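Local coordinates for Protease/Reverse transcriptase/ribonuclease H (Eastern chimpanzee simian foamy virus, PDB 7KSF), which probably carries aspartic protease, reverse transcriptase and ribonuclease H activities on a single chain, serving reverse transcription and viral maturation, at residues 53-58 with 69-73; 242-248 with 344-350; 306-310 with 543-547. The protein carries 1 engineered substitution. One frame throughout, in Å; residues are numbered along the deposited sequence.

Contact 1 of 3, residues 53-58 with 69-73; sequences QNVYYV and AEVIA
The backbone N-H of Tyr56 points almost straight at the carbonyl of Val71: Tyr56 N lies 3.0 Å from Val71 O, with an angle of 176° at the hydrogen. It is the one sound backbone bond between the segments; the return bond, from Val71 N to Tyr56 O, is weak at 3.3 Å, and the two bonds joining Val58 to Ala69 are weak as well. Between these pairs, CA-H...O contacts run from Glu70 CA to Tyr56 O and from Tyr57 CA to Ala69 O. The segments belong to the antiparallel hairpin of strands 52-62 and 65-74 in the retropepsin-like protease, strongly twisted here, with chain directions 139° apart. Strand 52-62 also pairs with strand 40-43, and strand 65-74 with strand 26-29, which places the hairpin inside a larger sheet. On the face of Tyr57 and Glu70, the tyrosine CG is anti to its own nitrogen (chi1 -166°), which lays the ring over the neighbouring backbone: Ala69 N sits 3.8 Å above the ring plane, offset toward the rim. Glu70 CB approaches Tyr57 CD1 at 4.0 Å, and farther out its extended chain passes Val55, Glu70 CG lying 3.5 Å from Val55 CG1. The carboxylate oxygen OE2 continues past the same methyl group. Beneath, on the face of Val58 and Val71, the two valines cross at about a right angle, CG2 against CG2 at 3.8 Å, and both rest on Ile28.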
ATOM      1  N   GLN A  53     -10.889 -46.718  15.197  1.00109.97           N
ATOM      2  CA  GLN A  53      -9.603 -46.813  14.523  1.00106.32           C
ATOM      3  C   GLN A  53      -8.692 -47.761  15.294  1.00102.89           C
ATOM      4  O   GLN A  53      -8.851 -47.963  16.501  1.00104.85           O
ATOM      5  CB  GLN A  53      -8.939 -45.430  14.384  1.00106.80           C
ATOM      6  CG  GLN A  53      -9.807 -44.385  13.686  1.00125.49           C
ATOM      7  CD  GLN A  53      -9.150 -43.016  13.629  1.00124.65           C
ATOM      8  OE1 GLN A  53      -7.985 -42.859  13.997  1.00126.46           O
ATOM      9  NE2 GLN A  53      -9.898 -42.018  13.171  1.00117.61           N
ATOM     10  N   ASN A  54      -7.732 -48.342  14.579  1.00108.26           N
ATOM     11  CA  ASN A  54      -6.809 -49.288  15.188  1.00106.70           C
ATOM     12  C   ASN A  54      -5.841 -48.580  16.132  1.00102.78           C
ATOM     13  O   ASN A  54      -5.502 -47.408  15.951  1.00 95.72           O
ATOM     14  CB  ASN A  54      -6.021 -50.040  14.115  1.00 98.70           C
ATOM     15  CG  ASN A  54      -6.884 -51.000  13.325  1.00105.37           C
ATOM     16  OD1 ASN A  54      -8.110 -50.917  13.350  1.00111.99           O
ATOM     17  ND2 ASN A  54      -6.244 -51.922  12.615  1.00103.60           N
ATOM     18  N   VAL A  55      -5.389 -49.317  17.141  1.00 98.37           N
ATOM     19  CA  VAL A  55      -4.482 -48.810  18.163  1.00 93.95           C
ATOM     20  C   VAL A  55      -3.200 -49.631  18.125  1.00 91.70           C
ATOM     21  O   VAL A  55      -3.245 -50.861  18.029  1.00 91.65           O
ATOM     22  CB  VAL A  55      -5.127 -48.862  19.565  1.00 97.14           C
ATOM     23  CG1 VAL A  55      -4.185 -48.295  20.604  1.00 93.76           C
ATOM     24  CG2 VAL A  55      -6.444 -48.102  19.573  1.00111.70           C
ATOM     25  N   TYR A  56      -2.060 -48.943  18.200  1.00 91.07           N
ATOM     26  CA  TYR A  56      -0.762 -49.604  18.120  1.00 90.68           C
ATOM     27  C   TYR A  56       0.121 -49.234  19.305  1.00 91.83           C
ATOM     28  O   TYR A  56      -0.344 -48.623  20.276  1.00 92.37           O
ATOM     29  CB  TYR A  56      -0.047 -49.240  16.814  1.00 89.15           C
ATOM     30  CG  TYR A  56      -0.916 -49.270  15.577  1.00 96.30           C
ATOM     31  CD1 TYR A  56      -1.707 -48.181  15.231  1.00 95.04           C
ATOM     32  CD2 TYR A  56      -0.924 -50.376  14.739  1.00102.55           C
ATOM     33  CE1 TYR A  56      -2.494 -48.199  14.098  1.00 92.84           C
ATOM     34  CE2 TYR A  56      -1.709 -50.403  13.598  1.00104.91           C
ATOM     35  CZ  TYR A  56      -2.491 -49.311  13.284  1.00100.14           C
ATOM     36  OH  TYR A  56      -3.272 -49.335  12.151  1.00 87.42           O
ATOM     37  N   TYR A  57       1.402 -49.594  19.226  1.00 92.40           N
ATOM     38  CA  TYR A  57       2.384 -49.223  20.244  1.00 93.48           C
ATOM     39  C   TYR A  57       3.750 -49.227  19.574  1.00 92.89           C
ATOM     40  O   TYR A  57       4.310 -50.297  19.316  1.00 92.52           O
ATOM     41  CB  TYR A  57       2.338 -50.181  21.430  1.00110.17           C
ATOM     42  CG  TYR A  57       3.075 -49.701  22.662  1.00116.19           C
ATOM     43  CD1 TYR A  57       2.474 -48.836  23.565  1.00101.12           C
ATOM     44  CD2 TYR A  57       4.369 -50.131  22.928  1.00118.77           C
ATOM     45  CE1 TYR A  57       3.147 -48.398  24.695  1.00105.25           C
ATOM     46  CE2 TYR A  57       5.048 -49.703  24.056  1.00120.88           C
ATOM     47  CZ  TYR A  57       4.433 -48.835  24.937  1.00119.81           C
ATOM     48  OH  TYR A  57       5.105 -48.406  26.060  1.00113.29           O
ATOM     49  N   VAL A  58       4.279 -48.036  19.282  1.00 92.87           N
ATOM     50  CA  VAL A  58       5.493 -47.887  18.494  1.00 92.72           C
ATOM     51  C   VAL A  58       6.511 -47.083  19.296  1.00 93.11           C
ATOM     52  O   VAL A  58       6.187 -46.426  20.284  1.00 93.89           O
ATOM     53  CB  VAL A  58       5.227 -47.213  17.130  1.00 93.84           C
ATOM     54  CG1 VAL A  58       4.324 -48.084  16.265  1.00100.11           C
ATOM     55  CG2 VAL A  58       4.626 -45.828  17.318  1.00104.64           C
ATOM     56  N   ALA A  69       4.954 -45.339  23.248  1.00 95.73           N
ATOM     57  CA  ALA A  69       3.634 -44.834  23.587  1.00 98.76           C
ATOM     58  C   ALA A  69       2.568 -45.567  22.784  1.00 95.00           C
ATOM     59  O   ALA A  69       2.825 -46.088  21.697  1.00 94.62           O
ATOM     60  CB  ALA A  69       3.535 -43.325  23.345  1.00109.85           C
ATOM     61  N   GLU A  70       1.364 -45.600  23.352  1.00 95.39           N
ATOM     62  CA  GLU A  70       0.185 -46.114  22.667  1.00 94.92           C
ATOM     63  C   GLU A  70      -0.376 -45.020  21.768  1.00102.01           C
ATOM     64  O   GLU A  70      -0.693 -43.923  22.242  1.00106.66           O
ATOM     65  CB  GLU A  70      -0.852 -46.574  23.688  1.00 96.23           C
ATOM     66  CG  GLU A  70      -2.230 -46.833  23.120  1.00 96.39           C
ATOM     67  CD  GLU A  70      -3.262 -47.098  24.197  1.00 99.89           C
ATOM     68  OE1 GLU A  70      -2.911 -46.992  25.392  1.00102.51           O
ATOM     69  OE2 GLU A  70      -4.423 -47.405  23.854  1.00101.10           O
ATOM     70  N   VAL A  71      -0.500 -45.312  20.471  1.00101.16           N
ATOM     71  CA  VAL A  71      -0.796 -44.288  19.478  1.00101.64           C
ATOM     72  C   VAL A  71      -1.942 -44.727  18.577  1.00100.66           C
ATOM     73  O   VAL A  71      -2.259 -45.913  18.457  1.00 96.17           O
ATOM     74  CB  VAL A  71       0.440 -43.945  18.617  1.00 91.81           C
ATOM     75  CG1 VAL A  71       1.532 -43.321  19.472  1.00108.57           C
ATOM     76  CG2 VAL A  71       0.952 -45.192  17.911  1.00 91.05           C
ATOM     77  N   ILE A  72      -2.567 -43.734  17.941  1.00103.36           N
ATOM     78  CA  ILE A  72      -3.520 -43.950  16.858  1.00 88.60           C
ATOM     79  C   ILE A  72      -2.957 -43.291  15.610  1.00 87.63           C
ATOM     80  O   ILE A  72      -1.801 -42.853  15.594  1.00 87.20           O
ATOM     81  CB  ILE A  72      -4.915 -43.385  17.181  1.00 88.37           C
ATOM     82  CG1 ILE A  72      -4.856 -41.876  17.406  1.00 87.95           C
ATOM     83  CG2 ILE A  72      -5.496 -44.068  18.408  1.00 88.49           C
ATOM     84  CD1 ILE A  72      -6.226 -41.244  17.512  1.00 90.12           C
ATOM     85  N   ALA A  73      -3.772 -43.196  14.566  1.00 98.62           N
ATOM     86  CA  ALA A  73      -3.353 -42.602  13.308  1.00100.79           C
ATOM     87  C   ALA A  73      -3.685 -41.111  13.274  1.00 86.67           C
ATOM     88  O   ALA A  73      -4.389 -40.580  14.136  1.00 85.83           O
ATOM     89  CB  ALA A  73      -4.010 -43.327  12.135  1.00109.24           C
TER

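Contact 2 of 3, residues 242-248 with 344-350; sequences KYKTTLD and KSEIGQK
Lys244 reaches over the end of segment 344-350, its CB lying 3.7 Å from Gln349 O. CG stands beside the backbone nitrogen, and a bend at the second torsion (chi2 139°) swings the rest of the chain toward Lys350. CD and CE then run past the carbonyl oxygen of that residue, and the tip closes on it, Lys244 NZ bonding Lys350 O at 2.8 Å nearly in line with the C=O bond. The ammonium has a further carbonyl partner in Gly363 O, so this buried charge is met by backbone oxygens. The backbone of Lys244 is gripped too: its N-H binds Gln349 O at 2.8 Å, and its carbonyl receives Gln349 N. Gly348 and Gln349 together face Lys244, forming a G1 beta bulge in which Gly348 takes a positive phi, a conformation that favours glycine. The bulge shifts the register by one residue in the antiparallel palm sheet of the reverse transcriptase, where strand 243-249 also pairs with strand 311-316. Within the bulge, Gly348 N donates to Thr245 OG1 at 2.8 Å, and that hydroxyl is also hydrogen-bonded to His322. The methyl of Thr245, anti to the backbone nitrogen, lies against Ile347, Thr245 CG2 being 3.6 Å from Ile347 CA. Beyond the bulge Thr246 and Glu346 form a hydrogen-bonded pair, Glu346 N reaching Thr246 O at 2.8 Å. Their side chains lie side by side and point the same way, with Thr246 CG2 alongside the glutamate's CB and CG, while Glu346 OE1 goes on to accept from Glu353 N. Farther along, Leu247 CD2 meets Ile347 CG1 at 4.1 Å.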
ATOM      1  N   LYS A 242     -19.317   3.664   7.585  1.00 86.37           N
ATOM      2  CA  LYS A 242     -18.694   4.745   8.342  1.00 86.75           C
ATOM      3  C   LYS A 242     -17.209   4.476   8.554  1.00 82.07           C
ATOM      4  O   LYS A 242     -16.352   5.213   8.052  1.00 82.44           O
ATOM      5  CB  LYS A 242     -19.413   4.933   9.678  1.00 85.60           C
ATOM      6  CG  LYS A 242     -18.936   6.142  10.467  1.00107.96           C
ATOM      7  CD  LYS A 242     -19.766   6.331  11.726  1.00117.03           C
ATOM      8  CE  LYS A 242     -19.254   7.479  12.590  1.00 84.46           C
ATOM      9  NZ  LYS A 242     -19.961   7.520  13.903  1.00 82.88           N
ATOM     10  N   TYR A 243     -16.883   3.421   9.292  1.00 82.50           N
ATOM     11  CA  TYR A 243     -15.501   3.053   9.555  1.00 79.78           C
ATOM     12  C   TYR A 243     -15.065   1.933   8.618  1.00 79.82           C
ATOM     13  O   TYR A 243     -15.871   1.100   8.197  1.00 80.25           O
ATOM     14  CB  TYR A 243     -15.314   2.608  11.008  1.00 91.10           C
ATOM     15  CG  TYR A 243     -15.822   3.599  12.026  1.00 78.59           C
ATOM     16  CD1 TYR A 243     -17.076   3.449  12.600  1.00 79.21           C
ATOM     17  CD2 TYR A 243     -15.050   4.683  12.419  1.00 76.90           C
ATOM     18  CE1 TYR A 243     -17.548   4.346  13.530  1.00 78.93           C
ATOM     19  CE2 TYR A 243     -15.515   5.591  13.350  1.00 79.83           C
ATOM     20  CZ  TYR A 243     -16.765   5.417  13.905  1.00 81.74           C
ATOM     21  OH  TYR A 243     -17.234   6.317  14.832  1.00 86.03           O
ATOM     22  N   LYS A 244     -13.776   1.927   8.295  1.00 78.72           N
ATOM     23  CA  LYS A 244     -13.197   0.925   7.413  1.00 78.54           C
ATOM     24  C   LYS A 244     -11.935   0.359   8.051  1.00 75.82           C
ATOM     25  O   LYS A 244     -11.147   1.099   8.645  1.00 78.52           O
ATOM     26  CB  LYS A 244     -12.880   1.518   6.039  1.00 86.39           C
ATOM     27  CG  LYS A 244     -14.114   2.007   5.303  1.00 89.66           C
ATOM     28  CD  LYS A 244     -13.854   3.323   4.608  1.00100.81           C
ATOM     29  CE  LYS A 244     -15.151   3.952   4.137  1.00 87.81           C
ATOM     30  NZ  LYS A 244     -14.930   5.328   3.631  1.00 90.33           N
ATOM     31  N   THR A 245     -11.755  -0.954   7.921  1.00 77.08           N
ATOM     32  CA  THR A 245     -10.671  -1.668   8.581  1.00 73.07           C
ATOM     33  C   THR A 245     -10.061  -2.678   7.623  1.00 72.81           C
ATOM     34  O   THR A 245     -10.785  -3.453   6.992  1.00 73.62           O
ATOM     35  CB  THR A 245     -11.169  -2.392   9.835  1.00 72.46           C
ATOM     36  OG1 THR A 245     -11.657  -1.432  10.780  1.00 72.72           O
ATOM     37  CG2 THR A 245     -10.046  -3.203  10.468  1.00 70.10           C
ATOM     38  N   THR A 246      -8.733  -2.675   7.528  1.00 71.06           N
ATOM     39  CA  THR A 246      -7.999  -3.643   6.732  1.00 70.02           C
ATOM     40  C   THR A 246      -6.964  -4.336   7.609  1.00 68.03           C
ATOM     41  O   THR A 246      -6.287  -3.688   8.414  1.00 79.65           O
ATOM     42  CB  THR A 246      -7.320  -2.982   5.529  1.00 72.06           C
ATOM     43  OG1 THR A 246      -6.391  -3.900   4.940  1.00 71.41           O
ATOM     44  CG2 THR A 246      -6.580  -1.730   5.950  1.00 73.16           C
ATOM     45  N   LEU A 247      -6.856  -5.655   7.456  1.00 67.26           N
ATOM     46  CA  LEU A 247      -5.946  -6.479   8.246  1.00 65.03           C
ATOM     47  C   LEU A 247      -5.042  -7.259   7.306  1.00 64.34           C
ATOM     48  O   LEU A 247      -5.523  -8.077   6.519  1.00 78.76           O
ATOM     49  CB  LEU A 247      -6.711  -7.445   9.149  1.00 64.92           C
ATOM     50  CG  LEU A 247      -7.527  -6.818  10.268  1.00 63.82           C
ATOM     51  CD1 LEU A 247      -8.321  -7.894  10.975  1.00 62.29           C
ATOM     52  CD2 LEU A 247      -6.603  -6.104  11.236  1.00 63.11           C
ATOM     53  N   ASP A 248      -3.740  -7.023   7.404  1.00 62.92           N
ATOM     54  CA  ASP A 248      -2.772  -7.717   6.569  1.00 62.27           C
ATOM     55  C   ASP A 248      -2.366  -9.020   7.245  1.00 60.07           C
ATOM     56  O   ASP A 248      -1.968  -9.022   8.413  1.00 87.52           O
ATOM     57  CB  ASP A 248      -1.547  -6.838   6.322  1.00 62.53           C
ATOM     58  CG  ASP A 248      -0.483  -7.540   5.502  1.00 62.76           C
ATOM     59  OD1 ASP A 248      -0.833  -8.437   4.708  1.00 64.18           O
ATOM     60  OD2 ASP A 248       0.708  -7.189   5.653  1.00 61.64           O
ATOM     61  N   LYS A 344       1.161  -3.252   8.853  1.00 71.98           N
ATOM     62  CA  LYS A 344       0.453  -2.606   7.757  1.00 61.61           C
ATOM     63  C   LYS A 344      -1.061  -2.657   7.924  1.00 62.87           C
ATOM     64  O   LYS A 344      -1.787  -2.242   7.013  1.00 74.99           O
ATOM     65  CB  LYS A 344       0.859  -3.240   6.423  1.00 62.25           C
ATOM     66  CG  LYS A 344       2.356  -3.194   6.142  1.00 61.99           C
ATOM     67  CD  LYS A 344       2.863  -1.760   6.042  1.00 70.28           C
ATOM     68  CE  LYS A 344       4.342  -1.714   5.689  1.00 76.69           C
ATOM     69  NZ  LYS A 344       4.831  -0.317   5.500  1.00 71.46           N
ATOM     70  N   SER A 345      -1.554  -3.151   9.055  1.00 62.37           N
ATOM     71  CA  SER A 345      -2.991  -3.197   9.277  1.00 63.77           C
ATOM     72  C   SER A 345      -3.521  -1.808   9.625  1.00 65.03           C
ATOM     73  O   SER A 345      -2.839  -1.000  10.257  1.00 76.40           O
ATOM     74  CB  SER A 345      -3.327  -4.183  10.394  1.00 62.84           C
ATOM     75  OG  SER A 345      -2.816  -5.471  10.101  1.00 61.60           O
ATOM     76  N   GLU A 346      -4.746  -1.536   9.186  1.00 67.85           N
ATOM     77  CA  GLU A 346      -5.426  -0.285   9.483  1.00 69.65           C
ATOM     78  C   GLU A 346      -6.799  -0.615  10.040  1.00 69.07           C
ATOM     79  O   GLU A 346      -7.572  -1.340   9.406  1.00 69.67           O
ATOM     80  CB  GLU A 346      -5.555   0.597   8.238  1.00 72.54           C
ATOM     81  CG  GLU A 346      -4.263   0.739   7.460  1.00 74.68           C
ATOM     82  CD  GLU A 346      -4.447   1.490   6.159  1.00102.76           C
ATOM     83  OE1 GLU A 346      -5.449   2.227   6.029  1.00116.31           O
ATOM     84  OE2 GLU A 346      -3.590   1.339   5.264  1.00101.92           O
ATOM     85  N   ILE A 347      -7.101  -0.086  11.225  1.00 69.27           N
ATOM     86  CA  ILE A 347      -8.306  -0.444  11.959  1.00 69.58           C
ATOM     87  C   ILE A 347      -9.089   0.818  12.285  1.00 70.91           C
ATOM     88  O   ILE A 347      -8.547   1.757  12.875  1.00 82.15           O
ATOM     89  CB  ILE A 347      -7.971  -1.214  13.249  1.00 68.21           C
ATOM     90  CG1 ILE A 347      -7.114  -2.442  12.933  1.00 66.91           C
ATOM     91  CG2 ILE A 347      -9.246  -1.626  13.964  1.00 67.65           C
ATOM     92  CD1 ILE A 347      -6.722  -3.243  14.151  1.00 65.40           C
ATOM     93  N   GLY A 348     -10.367   0.831  11.906  1.00 72.26           N
ATOM     94  CA  GLY A 348     -11.289   1.867  12.329  1.00 73.12           C
ATOM     95  C   GLY A 348     -10.948   3.262  11.854  1.00 73.66           C
ATOM     96  O   GLY A 348     -10.910   4.204  12.649  1.00 79.72           O
ATOM     97  N   GLN A 349     -10.706   3.408  10.556  1.00 75.15           N
ATOM     98  CA  GLN A 349     -10.386   4.692   9.953  1.00 77.96           C
ATOM     99  C   GLN A 349     -11.466   5.084   8.955  1.00 84.92           C
ATOM    100  O   GLN A 349     -12.151   4.226   8.386  1.00 80.83           O
ATOM    101  CB  GLN A 349      -9.020   4.651   9.263  1.00 76.63           C
ATOM    102  CG  GLN A 349      -7.863   4.347  10.197  1.00 74.20           C
ATOM    103  CD  GLN A 349      -6.542   4.244   9.465  1.00 74.43           C
ATOM    104  OE1 GLN A 349      -5.473   4.304  10.073  1.00 73.05           O
ATOM    105  NE2 GLN A 349      -6.607   4.082   8.150  1.00 77.78           N
ATOM    106  N   LYS A 350     -11.619   6.394   8.751  1.00 95.34           N
ATOM    107  CA  LYS A 350     -12.588   6.876   7.773  1.00 93.79           C
ATOM    108  C   LYS A 350     -12.213   6.449   6.361  1.00 85.72           C
ATOM    109  O   LYS A 350     -13.093   6.276   5.512  1.00 89.22           O
ATOM    110  CB  LYS A 350     -12.709   8.397   7.848  1.00 91.11           C
ATOM    111  CG  LYS A 350     -13.326   8.918   9.134  1.00 83.94           C
ATOM    112  CD  LYS A 350     -13.561  10.421   9.055  1.00 94.71           C
ATOM    113  CE  LYS A 350     -14.449  10.776   7.869  1.00110.24           C
ATOM    114  NZ  LYS A 350     -14.713  12.239   7.779  1.00106.11           N
TER

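Contact 3 of 3, residues 306-310 with 543-547; sequences QVYVD and IRWIT
Tyr308 and Thr547 cross obliquely, the tyrosine presenting the edge of its ring to the helix. With its CG anti to the backbone nitrogen (chi1 -172°), the ring extends straight out from the strand, and Tyr308 OH donates to Thr547 OG1 at 2.7 Å, the acceptor lying near the ring plane. Thr547 OG1 in turn donates to the carbonyl oxygen of Ile543, one helical turn earlier. That oxygen also receives the helical N-H, with Thr547 N 3.0 Å from Ile543 O, and the two donors arrive from opposite faces of the carbonyl plane. A relay thus runs from the phenol through the threonine into the helix backbone and fixes the direction of the threonine hydroxyl.

Ile543 slides past the tyrosine in the opposite direction. Its CG2 lies at the ring edge, 4.1 Å from Tyr308 CE2, and also meets the next residue, Val309 CG2 lying 4.0 Å from Ile543 CG2. One methyl therefore bridges two neighbouring residues of the other segment. Helix 542-549 leans on helix 494-513 through Trp545 and Thr547, while Tyr308 also touches Ile234 of helix 231-237.

Val309 has a positive phi of 54°, which turns the chain between strands 306-308 and 311-316. Tyr-Val-Asp-Asp at this turn is the YXDD motif of reverse transcriptases, the hairpin that in this family carries polymerase aspartates.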
ATOM      1  N   GLN A 306     -14.602  -8.595   2.384  1.00 83.91           N
ATOM      2  CA  GLN A 306     -14.013  -8.769   1.068  1.00 87.36           C
ATOM      3  C   GLN A 306     -12.560  -9.151   1.284  1.00 80.94           C
ATOM      4  O   GLN A 306     -11.834  -8.441   1.978  1.00 79.61           O
ATOM      5  CB  GLN A 306     -14.111  -7.477   0.256  1.00 94.19           C
ATOM      6  CG  GLN A 306     -15.535  -6.996   0.033  1.00106.86           C
ATOM      7  CD  GLN A 306     -16.384  -8.012  -0.705  1.00110.52           C
ATOM      8  OE1 GLN A 306     -15.876  -9.009  -1.213  1.00110.32           O
ATOM      9  NE2 GLN A 306     -17.686  -7.760  -0.765  1.00 98.92           N
ATOM     10  N   VAL A 307     -12.127 -10.262   0.704  1.00 81.29           N
ATOM     11  CA  VAL A 307     -10.745 -10.676   0.888  1.00 78.70           C
ATOM     12  C   VAL A 307      -9.987 -10.914  -0.411  1.00 78.40           C
ATOM     13  O   VAL A 307     -10.405 -11.712  -1.249  1.00 78.90           O
ATOM     14  CB  VAL A 307     -10.659 -11.953   1.744  1.00 77.48           C
ATOM     15  CG1 VAL A 307      -9.210 -12.390   1.907  1.00 96.92           C
ATOM     16  CG2 VAL A 307     -11.307 -11.726   3.098  1.00 87.14           C
ATOM     17  N   TYR A 308      -8.863 -10.226  -0.561  1.00 78.05           N
ATOM     18  CA  TYR A 308      -8.015 -10.402  -1.728  1.00 78.39           C
ATOM     19  C   TYR A 308      -6.632 -10.716  -1.189  1.00 77.03           C
ATOM     20  O   TYR A 308      -6.049  -9.917  -0.457  1.00 86.30           O
ATOM     21  CB  TYR A 308      -7.998  -9.139  -2.588  1.00 79.58           C
ATOM     22  CG  TYR A 308      -7.297  -9.314  -3.915  1.00 87.25           C
ATOM     23  CD1 TYR A 308      -7.968  -9.848  -5.009  1.00 88.79           C
ATOM     24  CD2 TYR A 308      -5.968  -8.950  -4.076  1.00 97.90           C
ATOM     25  CE1 TYR A 308      -7.332 -10.011  -6.225  1.00102.39           C
ATOM     26  CE2 TYR A 308      -5.325  -9.109  -5.288  1.00 93.81           C
ATOM     27  CZ  TYR A 308      -6.012  -9.641  -6.359  1.00 93.43           C
ATOM     28  OH  TYR A 308      -5.374  -9.802  -7.568  1.00 84.16           O
ATOM     29  N   VAL A 309      -6.103 -11.879  -1.546  1.00 76.61           N
ATOM     30  CA  VAL A 309      -4.785 -12.278  -1.078  1.00 75.50           C
ATOM     31  C   VAL A 309      -4.692 -12.222   0.455  1.00 73.16           C
ATOM     32  O   VAL A 309      -5.550 -12.763   1.152  1.00 73.05           O
ATOM     33  CB  VAL A 309      -3.681 -11.438  -1.754  1.00 89.01           C
ATOM     34  CG1 VAL A 309      -2.305 -11.964  -1.370  1.00 98.85           C
ATOM     35  CG2 VAL A 309      -3.858 -11.455  -3.264  1.00 78.99           C
ATOM     36  N   ASP A 310      -3.657 -11.562   0.967  1.00 85.34           N
ATOM     37  CA  ASP A 310      -3.475 -11.355   2.403  1.00 72.57           C
ATOM     38  C   ASP A 310      -4.473 -10.382   3.038  1.00 68.85           C
ATOM     39  O   ASP A 310      -4.945 -10.603   4.152  1.00 77.44           O
ATOM     40  CB  ASP A 310      -2.045 -10.894   2.691  1.00 69.18           C
ATOM     41  CG  ASP A 310      -1.699  -9.597   1.989  1.00 70.47           C
ATOM     42  OD1 ASP A 310      -2.578  -9.044   1.297  1.00 71.93           O
ATOM     43  OD2 ASP A 310      -0.549  -9.131   2.128  1.00 69.18           O
ATOM     44  N   ILE A 543       1.832  -9.076  -5.636  1.00 89.24           N
ATOM     45  CA  ILE A 543       0.391  -8.872  -5.536  1.00 88.50           C
ATOM     46  C   ILE A 543      -0.083  -7.924  -6.632  1.00101.70           C
ATOM     47  O   ILE A 543      -1.169  -8.097  -7.196  1.00101.15           O
ATOM     48  CB  ILE A 543       0.019  -8.353  -4.135  1.00 88.99           C
ATOM     49  CG1 ILE A 543       0.597  -9.266  -3.049  1.00113.17           C
ATOM     50  CG2 ILE A 543      -1.489  -8.255  -3.980  1.00 86.44           C
ATOM     51  CD1 ILE A 543       1.926  -8.797  -2.476  1.00123.16           C
ATOM     52  N   ARG A 544       0.730  -6.913  -6.956  1.00108.82           N
ATOM     53  CA  ARG A 544       0.407  -6.030  -8.073  1.00103.30           C
ATOM     54  C   ARG A 544       0.329  -6.811  -9.379  1.00 91.88           C
ATOM     55  O   ARG A 544      -0.671  -6.736 -10.103  1.00 97.88           O
ATOM     56  CB  ARG A 544       1.444  -4.911  -8.185  1.00111.87           C
ATOM     57  CG  ARG A 544       1.541  -3.991  -6.977  1.00112.35           C
ATOM     58  CD  ARG A 544       0.272  -3.188  -6.793  1.00 89.69           C
ATOM     59  NE  ARG A 544       0.468  -2.043  -5.910  1.00 91.32           N
ATOM     60  CZ  ARG A 544      -0.520  -1.317  -5.404  1.00 94.69           C
ATOM     61  NH1 ARG A 544      -0.257  -0.289  -4.610  1.00 96.28           N
ATOM     62  NH2 ARG A 544      -1.777  -1.626  -5.689  1.00 99.36           N
ATOM     63  N   TRP A 545       1.375  -7.582  -9.689  1.00 85.90           N
ATOM     64  CA  TRP A 545       1.440  -8.271 -10.975  1.00 85.25           C
ATOM     65  C   TRP A 545       0.346  -9.326 -11.102  1.00 85.28           C
ATOM     66  O   TRP A 545      -0.282  -9.449 -12.160  1.00 85.16           O
ATOM     67  CB  TRP A 545       2.826  -8.893 -11.160  1.00 84.66           C
ATOM     68  CG  TRP A 545       3.877  -7.893 -11.548  1.00 83.60           C
ATOM     69  CD1 TRP A 545       4.590  -7.082 -10.712  1.00 83.81           C
ATOM     70  CD2 TRP A 545       4.330  -7.599 -12.876  1.00 86.78           C
ATOM     71  NE1 TRP A 545       5.461  -6.304 -11.439  1.00 83.33           N
ATOM     72  CE2 TRP A 545       5.319  -6.603 -12.767  1.00 86.29           C
ATOM     73  CE3 TRP A 545       3.996  -8.082 -14.144  1.00 82.20           C
ATOM     74  CZ2 TRP A 545       5.975  -6.079 -13.882  1.00 92.17           C
ATOM     75  CZ3 TRP A 545       4.649  -7.564 -15.247  1.00 81.72           C
ATOM     76  CH2 TRP A 545       5.630  -6.572 -15.109  1.00 81.82           C
ATOM     77  N   ILE A 546       0.106 -10.093 -10.037  1.00 85.87           N
ATOM     78  CA  ILE A 546      -1.003 -11.046 -10.031  1.00 85.83           C
ATOM     79  C   ILE A 546      -2.323 -10.325 -10.273  1.00 85.52           C
ATOM     80  O   ILE A 546      -3.129 -10.735 -11.116  1.00 85.43           O
ATOM     81  CB  ILE A 546      -1.031 -11.821  -8.706  1.00 86.03           C
ATOM     82  CG1 ILE A 546       0.237 -12.659  -8.556  1.00113.33           C
ATOM     83  CG2 ILE A 546      -2.283 -12.684  -8.617  1.00 85.98           C
ATOM     84  CD1 ILE A 546       0.359 -13.340  -7.222  1.00 93.53           C
ATOM     85  N   THR A 547      -2.563  -9.245  -9.529  1.00 85.59           N
ATOM     86  CA  THR A 547      -3.750  -8.436  -9.767  1.00 85.42           C
ATOM     87  C   THR A 547      -3.793  -7.933 -11.204  1.00 85.40           C
ATOM     88  O   THR A 547      -4.866  -7.829 -11.806  1.00 85.56           O
ATOM     89  CB  THR A 547      -3.795  -7.264  -8.783  1.00 90.07           C
ATOM     90  OG1 THR A 547      -3.643  -7.749  -7.441  1.00 85.51           O
ATOM     91  CG2 THR A 547      -5.115  -6.535  -8.884  1.00 92.64           C
TER

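Overall arrangement
Contact 1 stands apart in the protease, its centre 48 Å from that of contact 2 and 43 Å from that of contact 3, whereas contacts 2 and 3 share the palm sheet and touch. Where they meet, Asp248 and Asp310 approach each other, a place that matches the aspartate-bearing polymerase site of the family. Contact 2 is the buried one, a bulged strand pairing rich in backbone bonds. Contact 1, also strand to strand but only partly buried, has mostly weak backbone bonds, with a few valine and tyrosine contacts beside them. Contact 3 is a small surface contact that joins a turn to a helix more than 230 residues later in the chain through a hydroxyl relay and a few methyls.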